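Local coordinates for protein glycoside hydrolase family 81 (Clostridium thermocellum, PDB 6FOP) that probably hydrolyses beta-1,3-glucans such as laminarin, as a family 81 glycoside hydrolase of the Clostridium thermocellum cellulosome, at residues 541-544 with 545-549; 567-570 with 571-574; 599-602 with 603-607; 609-612 with 613-617; 620-623 with 624-627. All blocks are in the same frame, centred on the assembly; numbering follows the deposited sequence.

In the fold
The five contacts follow one another along the chain, all within the family 81 C-terminal region, whose clan is consistent with an (alpha/alpha)6-barrel. Contacts 2, 3 and 4 form a tight cluster, each centre about 10 Å from the other two. They join the start of helix 570-575, the end of helix 592-606 and the loop leading into helix 615-622. Contact 5 lies further along that last helix, its centre about 13 Å from that of contact 4. Contact 1 stands apart, its centre about 17 Å from that of contact 3, yet His549 reaches Glu605. Contacts 2 and 3 together supply three of the four nickel ligands, so one metal ion ties consecutive helices together.

Contact 1 of 5, residues 541-544 with 545-549; sequences DIFS and PSYGH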
loop_
_atom_site.group_PDB
_atom_site.type_symbol
_atom_site.label_atom_id
_atom_site.label_comp_id
_atom_site.label_asym_id
_atom_site.label_seq_id
_atom_site.Cartn_x
_atom_site.Cartn_y
_atom_site.Cartn_z
ATOM N N ASP A 541 16.106 11.999 4.072
ATOM C CA ASP A 541 16.802 11.115 5.012
ATOM C C ASP A 541 16.543 9.629 4.825
ATOM O O ASP A 541 17.001 8.835 5.627
ATOM C CB ASP A 541 16.533 11.535 6.464
ATOM C CG ASP A 541 15.081 11.447 6.862
ATOM O OD1 ASP A 541 14.244 10.996 6.055
ATOM O OD2 ASP A 541 14.778 11.854 8.004
ATOM N N ILE A 542 15.832 9.237 3.770
ATOM C CA ILE A 542 15.561 7.842 3.464
ATOM C C ILE A 542 16.591 7.288 2.484
ATOM O O ILE A 542 17.201 6.259 2.741
ATOM C CB ILE A 542 14.127 7.641 2.914
ATOM C CG1 ILE A 542 13.074 8.226 3.874
ATOM C CG2 ILE A 542 13.889 6.161 2.608
ATOM C CD1 ILE A 542 12.973 7.535 5.208
ATOM N N PHE A 543 16.771 7.965 1.345
ATOM C CA PHE A 543 17.598 7.434 0.269
ATOM C C PHE A 543 19.069 7.544 0.622
ATOM O O PHE A 543 19.503 8.522 1.227
ATOM C CB PHE A 543 17.331 8.135 -1.064
ATOM C CG PHE A 543 15.921 7.995 -1.590
ATOM C CD1 PHE A 543 15.024 7.028 -1.113
ATOM C CD2 PHE A 543 15.486 8.843 -2.590
ATOM C CE1 PHE A 543 13.739 6.927 -1.621
ATOM C CE2 PHE A 543 14.210 8.723 -3.116
ATOM C CZ PHE A 543 13.329 7.786 -2.605
ATOM N N SER A 544 19.821 6.518 0.245
ATOM C CA SER A 544 21.272 6.516 0.419
ATOM C C SER A 544 21.931 7.652 -0.365
ATOM O O SER A 544 21.493 7.963 -1.467
ATOM C CB SER A 544 21.856 5.211 -0.127
ATOM O OG SER A 544 23.285 5.241 -0.073
ATOM N N PRO A 545 23.005 8.254 0.175
ATOM C CA PRO A 545 23.743 9.212 -0.635
ATOM C C PRO A 545 24.266 8.641 -1.960
ATOM O O PRO A 545 24.491 9.399 -2.902
ATOM C CB PRO A 545 24.911 9.607 0.278
ATOM C CG PRO A 545 24.416 9.376 1.651
ATOM C CD PRO A 545 23.502 8.197 1.565
ATOM N N SER A 546 24.467 7.323 -2.027
ATOM C CA SER A 546 24.947 6.677 -3.233
ATOM C C SER A 546 23.852 6.465 -4.273
ATOM O O SER A 546 24.163 6.164 -5.406
ATOM C CB SER A 546 25.606 5.346 -2.922
ATOM O OG SER A 546 24.675 4.431 -2.419
ATOM N N TYR A 547 22.577 6.579 -3.880
ATOM C CA TYR A 547 21.473 6.487 -4.822
ATOM C C TYR A 547 21.446 7.804 -5.594
ATOM O O TYR A 547 21.502 8.887 -5.014
ATOM C CB TYR A 547 20.166 6.202 -4.077
ATOM C CG TYR A 547 18.943 6.123 -4.958
ATOM C CD1 TYR A 547 18.805 5.109 -5.868
ATOM C CD2 TYR A 547 17.923 7.057 -4.859
ATOM C CE1 TYR A 547 17.685 5.004 -6.668
ATOM C CE2 TYR A 547 16.797 6.980 -5.666
ATOM C CZ TYR A 547 16.680 5.955 -6.559
ATOM O OH TYR A 547 15.610 5.850 -7.389
ATOM N N GLY A 548 21.373 7.704 -6.909
ATOM C CA GLY A 548 21.594 8.859 -7.779
ATOM C C GLY A 548 20.392 9.711 -8.165
ATOM O O GLY A 548 20.440 10.408 -9.178
ATOM N N HIS A 549 19.331 9.677 -7.383
ATOM C CA HIS A 549 18.070 10.327 -7.735
ATOM C C HIS A 549 17.385 10.834 -6.476
ATOM O O HIS A 549 17.618 10.301 -5.383
ATOM C CB HIS A 549 17.159 9.325 -8.482
ATOM C CG HIS A 549 17.836 8.618 -9.612
ATOM N ND1 HIS A 549 17.886 9.147 -10.885
ATOM C CD2 HIS A 549 18.588 7.492 -9.645
ATOM C CE1 HIS A 549 18.599 8.356 -11.663
ATOM N NE2 HIS A 549 19.041 7.344 -10.934
#
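Phe543 and Tyr547 point the same way from the two arms of a tight turn and meet as a T-shaped pair. The edge of Tyr547 is turned to the face of Phe543, with ring centroids 5.2 Å apart and planes at 75°. The closest carbons are Phe543 CD2 and Tyr547 CD2, at 3.8 Å. On one face of the tyrosine ring His549 CD2 sits 3.9 Å above the plane, toward the rim. Behind the rings the backbone closes a type I beta turn from Ser544 to Tyr547. Tyr547 N donates to Ser544 O over 3.0 Å. A second link spans the same turn: Ser544 OG, set anti to its own N (chi1 175°), gives its hydrogen to Ser546 OG at 2.8 Å. Ser546 OG is also hydrogen-bonded to Gly76 O, while Tyr547 OH is held by Tyr551 O. The side chain of His549 borders the nickel site, its nearest atom about 4 Å from the ion. The whole turn belongs to the loop from helix 514-534 to strand 554-556. Both serines touch Tyr81 of strand 80-82, and Tyr560 of strand 559-561 meets both aromatic rings.

Contact 2 of 5, residues 567-570 with 571-574; sequences NGTN and SEKH. With NI (nickel (II) ion), chain B.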
loop_
_atom_site.group_PDB
_atom_site.type_symbol
_atom_site.label_atom_id
_atom_site.label_comp_id
_atom_site.label_asym_id
_atom_site.label_seq_id
_atom_site.Cartn_x
_atom_site.Cartn_y
_atom_site.Cartn_z
ATOM N N ASN A 567 10.526 0.207 -21.448
ATOM C CA ASN A 567 11.621 1.076 -21.833
ATOM C C ASN A 567 11.080 2.466 -22.162
ATOM O O ASN A 567 11.032 2.878 -23.306
ATOM C CB ASN A 567 12.379 0.468 -23.008
ATOM C CG ASN A 567 13.637 1.235 -23.354
ATOM O OD1 ASN A 567 14.135 2.052 -22.574
ATOM N ND2 ASN A 567 14.167 0.965 -24.517
ATOM N N GLY A 568 10.676 3.176 -21.124
ATOM C CA GLY A 568 10.090 4.511 -21.280
ATOM C C GLY A 568 11.102 5.599 -21.004
ATOM O O GLY A 568 12.244 5.329 -20.600
ATOM N N THR A 569 10.691 6.837 -21.260
ATOM C CA THR A 569 11.533 7.978 -20.982
ATOM C C THR A 569 11.547 8.231 -19.476
ATOM O O THR A 569 10.726 7.669 -18.705
ATOM C CB THR A 569 11.004 9.258 -21.647
ATOM O OG1 THR A 569 9.787 9.617 -21.008
ATOM C CG2 THR A 569 10.803 9.083 -23.169
ATOM N N ASN A 570 12.452 9.102 -19.049
ATOM C CA ASN A 570 12.477 9.524 -17.653
ATOM C C ASN A 570 11.245 10.346 -17.263
ATOM O O ASN A 570 10.851 10.363 -16.087
ATOM C CB ASN A 570 13.802 10.220 -17.306
ATOM C CG ASN A 570 14.971 9.260 -17.332
ATOM O OD1 ASN A 570 15.750 9.176 -18.309
ATOM N ND2 ASN A 570 15.052 8.477 -16.317
ATOM N N SER A 571 10.595 10.968 -18.246
ATOM C CA SER A 571 9.281 11.561 -18.001
ATOM C C SER A 571 8.246 10.504 -17.609
ATOM O O SER A 571 7.474 10.710 -16.655
ATOM C CB SER A 571 8.817 12.381 -19.184
ATOM O OG SER A 571 7.545 12.925 -18.917
ATOM N N GLU A 572 8.210 9.395 -18.350
ATOM C CA GLU A 572 7.353 8.275 -17.967
ATOM C C GLU A 572 7.737 7.703 -16.589
ATOM O O GLU A 572 6.863 7.430 -15.769
ATOM C CB GLU A 572 7.361 7.174 -19.033
ATOM C CG GLU A 572 6.706 7.638 -20.331
ATOM C CD GLU A 572 6.963 6.689 -21.468
ATOM O OE1 GLU A 572 6.159 5.752 -21.636
ATOM O OE2 GLU A 572 7.982 6.880 -22.185
ATOM N N LYS A 573 9.039 7.575 -16.317
ATOM C CA LYS A 573 9.450 7.021 -15.045
ATOM C C LYS A 573 8.937 7.866 -13.878
ATOM O O LYS A 573 8.469 7.319 -12.873
ATOM C CB LYS A 573 10.967 6.867 -14.964
ATOM C CG LYS A 573 11.532 5.843 -15.931
ATOM C CD LYS A 573 13.024 5.640 -15.751
ATOM C CE LYS A 573 13.573 4.751 -16.850
ATOM N NZ LYS A 573 15.000 4.418 -16.661
ATOM N N HIS A 574 9.010 9.189 -14.001
ATOM C CA HIS A 574 8.476 10.097 -12.978
ATOM C C HIS A 574 6.929 10.090 -12.959
ATOM O O HIS A 574 6.311 10.060 -11.886
ATOM C CB HIS A 574 9.025 11.508 -13.228
ATOM C CG HIS A 574 10.410 11.700 -12.702
ATOM N ND1 HIS A 574 10.706 12.584 -11.700
ATOM C CD2 HIS A 574 11.562 11.065 -12.991
ATOM C CE1 HIS A 574 11.983 12.512 -11.408
ATOM N NE2 HIS A 574 12.527 11.604 -12.184
HETATM NI NI NI B . 14.479 10.946 -12.011
#
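The imidazole of His574 lies beside the carbonyl of Asn570, whose O approaches the ring obliquely, 3.3 Å from His574 CD2. At the ring edge NE2 binds the nickel ion at 2.1 Å, and ND1 is hydrogen-bonded to Asn598 OD1. The rings of Tyr551 and His562 meet this imidazole at inclined angles. The second flat group, the carboxylate of Glu572, turns back toward the start of the helix. Its OE2 accepts from Thr569 N over 2.9 Å, the donor standing 46° out of the carboxylate plane, and takes a further bond from Asn613 ND2. Its OE1 is held by Trp566 NE1. In return Thr569 OG1 accepts from Glu572 N at 3.1 Å, a nearly straight bond. The two reciprocal bonds make a capping box, with Thr569 as N-cap of helix 570-575. The threonine hydroxyl reaches the amide because it is tucked between its own N and carbonyl carbon (chi1 68°), and it also bonds to Asn613 OD1. Helical bonds then begin, Lys573 N to Thr569 O at 2.9 Å and His574 N to Asn570 O at 3.0 Å. Because Asn598 holds ND1, the imidazole is fixed in rotation with NE2 turned to the metal. The carboxylate is gripped at both oxygens, and its charge would probably interact favourably with the positive end of the helix.

Contact 3 of 5, residues 599-602 with 603-607; sequences YEEM and LRECG. With NI (nickel (II) ion), chain B.
Leu603 reaches back one helical turn to Tyr599, its CG lying over one face of the ring and its CD1 3.6 Å from Tyr599 CE2. Its other branch, CD2, touches Met602 CE at 3.7 Å. The bend of the methionine at chi2 sets SD 3.9 Å from Cys606 SG, and the bend at chi3 turns CE back toward Leu603. This packed side faces Pro611 and Pro612 of the following loop. A metal-binding i, i+4 pair occupies another side of the same helix. Glu601 OE2 and Glu605 OE1 each bind the nickel ion at 2.0 Å, completing with His562 and His574 a site of four protein ligands. Glu601 starts anti to its backbone N (chi1 166°), whereas Glu605 starts beside its own (chi1 -65°), so the two chains converge on one ion with carboxylate planes 49° apart. Their OE2 atoms, both acceptors, come within 3.1 Å of each other, a crowding of like charge that the nickel probably offsets. Second-shell partners fix them further: Asn550 N for Glu601 OE1 and His549 ND1 for Glu605 OE2. Arg604 marks the exposed side. Bent at chi3, it lays one face of its guanidinium over the backbone, with Glu600 O and Glu601 CA each 3.5 Å above the plane. It makes no salt bridge to Glu601, NH2 staying 4.9 Å from OE1. Beyond it Gly607, at positive phi, ends the helix as C-prime of a Schellman motif, in which Thr608 N bonds to Leu603 O and Gly607 N, weakly, to Arg604 O.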
loop_
_atom_site.group_PDB
_atom_site.type_symbol
_atom_site.label_atom_id
_atom_site.label_comp_id
_atom_site.label_asym_id
_atom_site.label_seq_id
_atom_site.Cartn_x
_atom_site.Cartn_y
_atom_site.Cartn_z
ATOM N N TYR A 599 10.821 17.690 -11.045
ATOM C CA TYR A 599 10.685 18.054 -12.452
ATOM C C TYR A 599 12.018 18.367 -13.114
ATOM O O TYR A 599 12.280 17.878 -14.226
ATOM C CB TYR A 599 9.696 19.210 -12.570
ATOM C CG TYR A 599 9.436 19.723 -13.964
ATOM C CD1 TYR A 599 8.411 19.188 -14.750
ATOM C CD2 TYR A 599 10.150 20.799 -14.474
ATOM C CE1 TYR A 599 8.161 19.698 -16.019
ATOM C CE2 TYR A 599 9.871 21.326 -15.715
ATOM C CZ TYR A 599 8.907 20.732 -16.508
ATOM O OH TYR A 599 8.631 21.268 -17.756
ATOM N N GLU A 600 12.876 19.123 -12.419
ATOM C CA GLU A 600 14.191 19.458 -12.980
ATOM C C GLU A 600 15.099 18.230 -13.091
ATOM O O GLU A 600 15.839 18.111 -14.061
ATOM C CB GLU A 600 14.856 20.596 -12.211
ATOM C CG GLU A 600 14.160 21.956 -12.376
ATOM C CD GLU A 600 14.194 22.537 -13.797
ATOM O OE1 GLU A 600 15.169 22.308 -14.534
ATOM O OE2 GLU A 600 13.221 23.228 -14.188
ATOM N N GLU A 601 14.992 17.293 -12.131
ATOM C CA GLU A 601 15.745 16.044 -12.283
ATOM C C GLU A 601 15.279 15.300 -13.540
ATOM O O GLU A 601 16.075 14.785 -14.319
ATOM C CB GLU A 601 15.547 15.122 -11.079
ATOM C CG GLU A 601 16.033 13.699 -11.332
ATOM C CD GLU A 601 15.901 12.735 -10.170
ATOM O OE1 GLU A 601 16.531 12.976 -9.137
ATOM O OE2 GLU A 601 15.170 11.727 -10.306
ATOM N N MET A 602 13.962 15.204 -13.696
ATOM C CA MET A 602 13.367 14.540 -14.859
ATOM C C MET A 602 13.885 15.138 -16.183
ATOM O O MET A 602 14.283 14.397 -17.091
ATOM C CB MET A 602 11.823 14.601 -14.734
ATOM C CG MET A 602 11.036 14.032 -15.906
ATOM S SD MET A 602 10.851 15.144 -17.314
ATOM C CE MET A 602 9.973 16.492 -16.531
ATOM N N LEU A 603 13.945 16.463 -16.266
ATOM C CA LEU A 603 14.464 17.128 -17.464
ATOM C C LEU A 603 15.931 16.770 -17.719
ATOM O O LEU A 603 16.322 16.465 -18.865
ATOM C CB LEU A 603 14.319 18.644 -17.350
ATOM C CG LEU A 603 12.916 19.239 -17.343
ATOM C CD1 LEU A 603 13.042 20.750 -17.309
ATOM C CD2 LEU A 603 12.126 18.789 -18.564
ATOM N N ARG A 604 16.740 16.843 -16.658
ATOM C CA ARG A 604 18.155 16.504 -16.779
ATOM C C ARG A 604 18.345 15.077 -17.288
ATOM O O ARG A 604 19.168 14.798 -18.145
ATOM C CB ARG A 604 18.872 16.674 -15.448
ATOM C CG ARG A 604 19.130 18.105 -15.041
ATOM C CD ARG A 604 20.201 18.160 -13.958
ATOM N NE ARG A 604 19.801 17.418 -12.760
ATOM C CZ ARG A 604 18.992 17.875 -11.798
ATOM N NH1 ARG A 604 18.458 19.089 -11.862
ATOM N NH2 ARG A 604 18.716 17.106 -10.755
ATOM N N GLU A 605 17.551 14.165 -16.734
ATOM C CA GLU A 605 17.631 12.762 -17.111
ATOM C C GLU A 605 17.159 12.512 -18.535
ATOM O O GLU A 605 17.675 11.625 -19.210
ATOM C CB GLU A 605 16.868 11.898 -16.106
ATOM C CG GLU A 605 17.506 11.945 -14.727
ATOM C CD GLU A 605 16.648 11.414 -13.601
ATOM O OE1 GLU A 605 15.388 11.400 -13.676
ATOM O OE2 GLU A 605 17.240 11.088 -12.555
ATOM N N CYS A 606 16.152 13.272 -18.988
ATOM C CA CYS A 606 15.709 13.176 -20.375
ATOM C C CYS A 606 16.676 13.846 -21.361
ATOM O O CYS A 606 16.628 13.558 -22.547
ATOM C CB CYS A 606 14.312 13.796 -20.562
ATOM S SG CYS A 606 12.991 12.903 -19.741
ATOM N N GLY A 607 17.528 14.735 -20.863
ATOM C CA GLY A 607 18.413 15.552 -21.695
ATOM C C GLY A 607 17.690 16.606 -22.488
ATOM O O GLY A 607 18.141 16.971 -23.559
HETATM NI NI NI B . 14.479 10.946 -12.011
#

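Contact 4 of 5, residues 609-612 with 613-617; sequences SQPP and NWKDI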
loop_
_atom_site.group_PDB
_atom_site.type_symbol
_atom_site.label_atom_id
_atom_site.label_comp_id
_atom_site.label_asym_id
_atom_site.label_seq_id
_atom_site.Cartn_x
_atom_site.Cartn_y
_atom_site.Cartn_z
ATOM N N SER A 609 14.853 20.304 -22.345
ATOM C CA SER A 609 14.420 21.499 -21.570
ATOM C C SER A 609 12.941 21.502 -21.227
ATOM O O SER A 609 12.528 22.267 -20.362
ATOM C CB SER A 609 14.789 22.771 -22.322
ATOM O OG SER A 609 14.506 22.621 -23.689
ATOM N N GLN A 610 12.178 20.635 -21.899
ATOM C CA GLN A 610 10.777 20.335 -21.593
ATOM C C GLN A 610 10.607 18.820 -21.659
ATOM O O GLN A 610 11.408 18.136 -22.276
ATOM C CB GLN A 610 9.827 21.018 -22.596
ATOM C CG GLN A 610 9.681 22.491 -22.327
ATOM C CD GLN A 610 8.880 23.228 -23.401
ATOM O OE1 GLN A 610 8.516 22.669 -24.433
ATOM N NE2 GLN A 610 8.585 24.481 -23.126
ATOM N N PRO A 611 9.548 18.290 -21.039
ATOM C CA PRO A 611 9.380 16.821 -21.083
ATOM C C PRO A 611 9.279 16.313 -22.512
ATOM O O PRO A 611 8.639 16.972 -23.337
ATOM C CB PRO A 611 8.055 16.579 -20.361
ATOM C CG PRO A 611 7.747 17.847 -19.648
ATOM C CD PRO A 611 8.427 18.955 -20.359
ATOM N N PRO A 612 9.942 15.209 -22.850
ATOM C CA PRO A 612 9.847 14.722 -24.244
ATOM C C PRO A 612 8.484 14.131 -24.589
ATOM O O PRO A 612 8.098 14.088 -25.762
ATOM C CB PRO A 612 10.953 13.660 -24.307
ATOM C CG PRO A 612 11.042 13.166 -22.898
ATOM C CD PRO A 612 10.898 14.409 -22.064
ATOM N N ASN A 613 7.808 13.643 -23.555
ATOM C CA ASN A 613 6.522 13.008 -23.665
ATOM C C ASN A 613 5.800 13.073 -22.311
ATOM O O ASN A 613 6.355 13.590 -21.335
ATOM C CB ASN A 613 6.635 11.577 -24.232
ATOM C CG ASN A 613 7.323 10.602 -23.304
ATOM O OD1 ASN A 613 8.015 10.982 -22.357
ATOM N ND2 ASN A 613 7.131 9.343 -23.587
ATOM N N TRP A 614 4.549 12.631 -22.279
ATOM C CA TRP A 614 3.671 12.837 -21.110
ATOM C C TRP A 614 3.718 14.271 -20.599
ATOM O O TRP A 614 3.705 14.541 -19.396
ATOM C CB TRP A 614 3.960 11.826 -19.992
ATOM C CG TRP A 614 3.487 10.447 -20.281
ATOM C CD1 TRP A 614 3.017 9.944 -21.465
ATOM C CD2 TRP A 614 3.439 9.347 -19.342
ATOM N NE1 TRP A 614 2.678 8.623 -21.317
ATOM C CE2 TRP A 614 2.952 8.224 -20.039
ATOM C CE3 TRP A 614 3.767 9.216 -17.999
ATOM C CZ2 TRP A 614 2.783 6.973 -19.430
ATOM C CZ3 TRP A 614 3.597 7.980 -17.389
ATOM C CH2 TRP A 614 3.118 6.874 -18.112
ATOM N N LYS A 615 3.710 15.214 -21.563
ATOM C CA LYS A 615 3.780 16.624 -21.182
ATOM C C LYS A 615 2.547 17.052 -20.378
ATOM O O LYS A 615 2.653 17.901 -19.492
ATOM C CB LYS A 615 3.864 17.523 -22.410
ATOM C CG LYS A 615 5.197 17.519 -23.140
ATOM C CD LYS A 615 5.131 18.507 -24.309
ATOM C CE LYS A 615 6.491 18.851 -24.881
ATOM N NZ LYS A 615 7.061 17.691 -25.605
ATOM N N ASP A 616 1.375 16.482 -20.713
ATOM C CA ASP A 616 0.156 16.757 -19.926
ATOM C C ASP A 616 0.318 16.395 -18.443
ATOM O O ASP A 616 0.085 17.225 -17.558
ATOM C CB ASP A 616 -1.108 16.118 -20.509
ATOM C CG ASP A 616 -0.983 14.633 -20.843
ATOM O OD1 ASP A 616 0.132 14.041 -20.815
ATOM O OD2 ASP A 616 -2.040 14.042 -21.124
ATOM N N ILE A 617 0.762 15.164 -18.188
ATOM C CA ILE A 617 0.971 14.695 -16.813
ATOM C C ILE A 617 2.012 15.594 -16.143
ATOM O O ILE A 617 1.832 16.013 -14.990
ATOM C CB ILE A 617 1.447 13.246 -16.808
ATOM C CG1 ILE A 617 0.468 12.301 -17.496
ATOM C CG2 ILE A 617 1.735 12.769 -15.399
ATOM C CD1 ILE A 617 -0.912 12.304 -16.957
#
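Lys615 NZ donates to Pro611 O over 2.9 Å, reaching the oxygen nearly along the C=O axis. The lysine chain leaves the first turn of helix 615-622 and runs back over the preceding loop. Extended as far as CE, it bends at its last torsion (chi4 70°), which turns the ammonium group down onto the carbonyl. On the way CG passes 3.5 Å from Pro611 O and CE comes to 3.2 Å from it, so the alkyl chain lies alongside the group that its tip binds. Pro611 CB, for its part, rests 3.6 Å from Asn613 O. Its ring is buried against Tyr599, Met602 and Leu603 of helix 592-606. Next along, Pro612 CG touches Asn613 OD1 at 3.8 Å, the two side chains crossing at a slant. Asn613 looks to the start of helix 570-575: its side chain serves the capping box of Thr569 and Glu572, and its backbone O takes a bond with Ser571 OG. Trp614, with positive phi, is the N-cap residue that turns the chain into the helix. The ammonium group gives the carbonyl of Pro611 a side-chain donor and ties the loop to the first turn of the helix. Pro612 O lies 3.8 Å from NZ, and the two nearby carbonyls would probably help to stabilise the positive charge.

Contact 5 of 5, residues 620-623 with 624-627; sequences MYYA and LYDP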
loop_
_atom_site.group_PDB
_atom_site.type_symbol
_atom_site.label_atom_id
_atom_site.label_comp_id
_atom_site.label_asym_id
_atom_site.label_seq_id
_atom_site.Cartn_x
_atom_site.Cartn_y
_atom_site.Cartn_z
ATOM N N MET A 620 0.658 19.167 -15.407
ATOM C CA MET A 620 -0.243 19.124 -14.250
ATOM C C MET A 620 0.534 19.057 -12.941
ATOM O O MET A 620 0.191 19.736 -11.959
ATOM C CB MET A 620 -1.192 17.952 -14.347
ATOM C CG MET A 620 -2.256 18.136 -15.416
ATOM S SD MET A 620 -3.471 16.800 -15.286
ATOM C CE MET A 620 -2.585 15.416 -15.974
ATOM N N TYR A 621 1.632 18.279 -12.944
ATOM C CA TYR A 621 2.499 18.167 -11.776
ATOM C C TYR A 621 3.223 19.491 -11.491
ATOM O O TYR A 621 3.202 20.002 -10.363
ATOM C CB TYR A 621 3.514 17.068 -12.037
ATOM C CG TYR A 621 4.471 16.821 -10.913
ATOM C CD1 TYR A 621 4.042 16.168 -9.748
ATOM C CD2 TYR A 621 5.818 17.159 -11.021
ATOM C CE1 TYR A 621 4.917 15.932 -8.705
ATOM C CE2 TYR A 621 6.700 16.897 -9.982
ATOM C CZ TYR A 621 6.245 16.288 -8.824
ATOM O OH TYR A 621 7.152 16.014 -7.798
ATOM N N TYR A 622 3.785 20.089 -12.558
ATOM C CA TYR A 622 4.566 21.320 -12.422
ATOM C C TYR A 622 3.677 22.478 -11.967
ATOM O O TYR A 622 4.165 23.410 -11.307
ATOM C CB TYR A 622 5.293 21.693 -13.718
ATOM C CG TYR A 622 6.361 22.731 -13.523
ATOM C CD1 TYR A 622 7.539 22.432 -12.845
ATOM C CD2 TYR A 622 6.225 23.999 -14.064
ATOM C CE1 TYR A 622 8.514 23.387 -12.646
ATOM C CE2 TYR A 622 7.208 24.966 -13.868
ATOM C CZ TYR A 622 8.366 24.642 -13.196
ATOM O OH TYR A 622 9.351 25.589 -13.012
ATOM N N ALA A 623 2.377 22.416 -12.310
ATOM C CA ALA A 623 1.419 23.415 -11.848
ATOM C C ALA A 623 1.261 23.460 -10.321
ATOM O O ALA A 623 0.733 24.439 -9.808
ATOM C CB ALA A 623 0.064 23.182 -12.492
ATOM N N LEU A 624 1.762 22.435 -9.602
ATOM C CA LEU A 624 1.814 22.471 -8.143
ATOM C C LEU A 624 3.017 23.255 -7.603
ATOM O O LEU A 624 3.167 23.409 -6.376
ATOM C CB LEU A 624 1.767 21.063 -7.571
ATOM C CG LEU A 624 0.485 20.298 -7.884
ATOM C CD1 LEU A 624 0.654 18.800 -7.648
ATOM C CD2 LEU A 624 -0.688 20.849 -7.076
ATOM N N TYR A 625 3.817 23.816 -8.520
ATOM C CA TYR A 625 4.858 24.801 -8.185
ATOM C C TYR A 625 4.603 26.151 -8.898
ATOM O O TYR A 625 4.628 27.196 -8.272
ATOM C CB TYR A 625 6.219 24.235 -8.596
ATOM C CG TYR A 625 7.372 25.192 -8.531
ATOM C CD1 TYR A 625 7.894 25.596 -7.310
ATOM C CD2 TYR A 625 7.948 25.713 -9.699
ATOM C CE1 TYR A 625 8.966 26.470 -7.242
ATOM C CE2 TYR A 625 9.027 26.577 -9.641
ATOM C CZ TYR A 625 9.524 26.962 -8.417
ATOM O OH TYR A 625 10.583 27.840 -8.376
ATOM N N ASP A 626 4.386 26.101 -10.208
ATOM C CA ASP A 626 4.232 27.328 -11.017
ATOM C C ASP A 626 3.141 27.104 -12.068
ATOM O O ASP A 626 3.431 26.725 -13.204
ATOM C CB ASP A 626 5.558 27.730 -11.654
ATOM C CG ASP A 626 5.493 29.076 -12.346
ATOM O OD1 ASP A 626 4.372 29.634 -12.529
ATOM O OD2 ASP A 626 6.587 29.550 -12.738
ATOM N N PRO A 627 1.877 27.312 -11.665
ATOM C CA PRO A 627 0.791 27.092 -12.622
ATOM C C PRO A 627 0.800 28.024 -13.837
ATOM O O PRO A 627 0.364 27.622 -14.909
ATOM C CB PRO A 627 -0.481 27.261 -11.797
ATOM C CG PRO A 627 -0.076 27.686 -10.439
ATOM C CD PRO A 627 1.398 27.621 -10.306
HETATM O O HOH W 1 8.807 28.174 -13.427
#
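Tyr622 lies alongside Tyr625 and Asp626, its ring carried outward from CB with CG anti to the backbone N (chi1 -165°). Of the two ring sides, CE1 comes within 3.8 Å of Tyr625 CD2, and CE2 lies 3.9 Å from Asp626 CB. CZ is nearer still to Tyr625 CD2, at 3.7 Å. The two tyrosines run side by side with their ring planes at 58°, an oblique pair. At the tip OH meets the edge of the Tyr625 ring, 3.5 Å from CE2 and close to that ring's plane. The same hydroxyl holds a water at 2.7 Å that lies in the plane of the Tyr622 ring. This water donates to Asp626 OD2, also at 2.7 Å, bridging the two side chains, and Lys596 NZ is a further partner of the hydroxyl. At the backbone, Tyr622 O is gripped twice: Asp626 N lies in its carbonyl plane at 2.9 Å, while Tyr625 N comes from 52° above that plane at 2.8 Å. These bonds turn the chain from helix 615-622 toward helix 627-633. Asp626 is the N-cap of the latter, its OD1 bonded to Ala629 N. Tyr622 also packs on Ala629 and Met633 there and meets Tyr599 of helix 592-606. Ala623, Leu624 and Pro627 rest on Leu656 of helix 646-659, which places this buried corner among four helices.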